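Local coordinates for protein poly(ADP-ribose) glycohydrolase (Thermomonospora curvata, PDB 3SIG) that hydrolyses the ribose-ribose bonds of poly(ADP-ribose) as a microbial-type glycohydrolase of the macrodomain clan, releasing ADP-ribose, at residues Arg79-Ala84 against Phe250-Phe255. Sequence-based numbering, arbitrary orientation.
Sequences RRLTGA and FAHVVF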
loop_
_atom_site.group_PDB
_atom_site.type_symbol
_atom_site.label_atom_id
_atom_site.label_comp_id
_atom_site.label_asym_id
_atom_site.label_seq_id
_atom_site.Cartn_x
_atom_site.Cartn_y
_atom_site.Cartn_z
ATOM N N ARG A 79 6.067 9.810 5.270
ATOM C CA ARG A 79 6.121 11.044 6.036
ATOM C C ARG A 79 7.396 11.800 5.750
ATOM O O ARG A 79 7.392 13.035 5.641
ATOM C CB ARG A 79 5.987 10.690 7.498
ATOM C CG ARG A 79 5.734 11.861 8.415
ATOM C CD ARG A 79 5.523 11.367 9.828
ATOM N NE ARG A 79 5.317 12.463 10.761
ATOM C CZ ARG A 79 5.435 12.360 12.078
ATOM N NH1 ARG A 79 5.731 11.206 12.628
ATOM N NH2 ARG A 79 5.252 13.415 12.862
ATOM N N ARG A 80 8.515 11.085 5.679
ATOM C CA ARG A 80 9.807 11.681 5.373
ATOM C C ARG A 80 9.766 12.375 4.022
ATOM O O ARG A 80 10.192 13.527 3.876
ATOM C CB ARG A 80 10.907 10.627 5.435
ATOM C CG ARG A 80 12.254 11.140 4.986
ATOM C CD ARG A 80 13.390 10.138 5.195
ATOM N NE ARG A 80 13.180 8.859 4.504
ATOM C CZ ARG A 80 13.636 8.569 3.290
ATOM N NH1 ARG A 80 14.329 9.456 2.585
ATOM N NH2 ARG A 80 13.412 7.376 2.766
ATOM N N LEU A 81 9.292 11.678 3.007
ATOM C CA LEU A 81 9.229 12.257 1.679
ATOM C C LEU A 81 8.265 13.442 1.622
ATOM O O LEU A 81 8.546 14.439 0.960
ATOM C CB LEU A 81 8.843 11.193 0.662
ATOM C CG LEU A 81 9.999 10.387 0.048
ATOM C CD1 LEU A 81 10.953 9.748 1.058
ATOM C CD2 LEU A 81 9.432 9.341 -0.929
ATOM N N THR A 82 7.147 13.348 2.319
ATOM C CA THR A 82 6.139 14.392 2.261
ATOM C C THR A 82 6.676 15.677 2.901
ATOM O O THR A 82 6.376 16.773 2.420
ATOM C CB THR A 82 4.861 13.930 2.965
ATOM O OG1 THR A 82 4.316 12.837 2.245
ATOM C CG2 THR A 82 3.825 15.052 2.979
ATOM N N GLY A 83 7.550 15.568 3.881
ATOM C CA GLY A 83 8.121 16.752 4.519
ATOM C C GLY A 83 9.103 17.478 3.603
ATOM O O GLY A 83 9.402 18.675 3.817
ATOM N N ALA A 84 9.625 16.786 2.587
ATOM C CA ALA A 84 10.766 17.291 1.805
ATOM C C ALA A 84 10.371 17.973 0.507
ATOM O O ALA A 84 11.192 18.685 -0.056
ATOM C CB ALA A 84 11.738 16.127 1.494
ATOM N N PHE A 250 10.058 7.701 -12.610
ATOM C CA PHE A 250 9.770 8.244 -11.299
ATOM C C PHE A 250 10.978 9.059 -10.842
ATOM O O PHE A 250 12.113 8.808 -11.260
ATOM C CB PHE A 250 9.418 7.139 -10.291
ATOM C CG PHE A 250 8.178 6.403 -10.658
ATOM C CD1 PHE A 250 6.940 6.988 -10.438
ATOM C CD2 PHE A 250 8.235 5.200 -11.312
ATOM C CE1 PHE A 250 5.762 6.349 -10.814
ATOM C CE2 PHE A 250 7.050 4.535 -11.686
ATOM C CZ PHE A 250 5.823 5.109 -11.462
ATOM N N ALA A 251 10.729 10.044 -9.996
ATOM C CA ALA A 251 11.822 10.841 -9.401
ATOM C C ALA A 251 12.505 10.100 -8.247
ATOM O O ALA A 251 13.712 10.165 -8.063
ATOM C CB ALA A 251 11.307 12.192 -8.927
ATOM N N HIS A 252 11.721 9.386 -7.442
ATOM C CA HIS A 252 12.209 8.789 -6.204
ATOM C C HIS A 252 11.331 7.593 -5.862
ATOM O O HIS A 252 10.098 7.698 -5.858
ATOM C CB HIS A 252 12.125 9.842 -5.108
ATOM C CG HIS A 252 12.783 9.490 -3.808
ATOM N ND1 HIS A 252 12.801 10.378 -2.751
ATOM C CD2 HIS A 252 13.413 8.375 -3.367
ATOM C CE1 HIS A 252 13.408 9.826 -1.716
ATOM N NE2 HIS A 252 13.811 8.620 -2.069
ATOM N N VAL A 253 11.969 6.452 -5.686
ATOM C CA VAL A 253 11.299 5.236 -5.230
ATOM C C VAL A 253 11.996 4.760 -3.985
ATOM O O VAL A 253 13.234 4.561 -3.987
ATOM C CB VAL A 253 11.377 4.140 -6.272
ATOM C CG1 VAL A 253 10.774 2.836 -5.754
ATOM C CG2 VAL A 253 10.657 4.583 -7.572
ATOM N N VAL A 254 11.237 4.588 -2.916
ATOM C CA VAL A 254 11.768 3.999 -1.681
ATOM C C VAL A 254 11.165 2.622 -1.488
ATOM O O VAL A 254 9.937 2.471 -1.550
ATOM C CB VAL A 254 11.393 4.828 -0.434
ATOM C CG1 VAL A 254 12.011 4.232 0.851
ATOM C CG2 VAL A 254 11.793 6.282 -0.584
ATOM N N PHE A 255 12.032 1.633 -1.289
ATOM C CA PHE A 255 11.612 0.326 -0.812
ATOM C C PHE A 255 11.762 0.371 0.681
ATOM O O PHE A 255 12.868 0.158 1.220
ATOM C CB PHE A 255 12.425 -0.794 -1.475
ATOM C CG PHE A 255 12.218 -0.872 -2.957
ATOM C CD1 PHE A 255 11.101 -1.469 -3.496
ATOM C CD2 PHE A 255 13.119 -0.291 -3.823
ATOM C CE1 PHE A 255 10.921 -1.543 -4.879
ATOM C CE2 PHE A 255 12.930 -0.370 -5.201
ATOM C CZ PHE A 255 11.820 -0.959 -5.716
#
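Leu81 meets His252 tip to tip, with its two methyls playing different parts. Leu81 CD2 lies over one face of the His252 imidazole, 4.2 Å from the ring centroid and 22° off the normal, which satisfies a CH-pi contact. Leu81 CD1 instead approaches His252 CE1, at 3.7 Å. His252 CG stands anti to the backbone N (chi1 -171°), on a CA-CB bond that points toward the helix. Leu81 CD2 also touches Val254 CG2 at 3.9 Å, the two side chains sliding past each other in opposite directions. This is helix-on-sheet packing in the macrodomain-like fold, between helix 74-84 and strand 252-256; the axes of 79-84 and 252-255 approach to 11.1 Å and run nearly antiparallel, at 157°. The strand lies between strands 214-217 and 66-70, and the side chain of Val254 is about 9 Å from the bound ADP-ribose. Arg80 crosses Val254 obliquely, its chain bent at chi3, and Leu81 CD1 sits 3.6 Å above the centre of the Arg80 guanidinium plane. Arg80 NH2 touches both Val254 methyls, 3.9 Å from CG2, while NH1 is near the plane of the His252 ring at its edge. No hydrogen bond crosses the interface. Glu68 OE1 receives both a salt bridge from Arg80 NH2 and a hydrogen bond from His252 NE2, and Glu72 pairs with Arg80 NE; these carboxylates would probably offset the arginine's charge beside the imidazole.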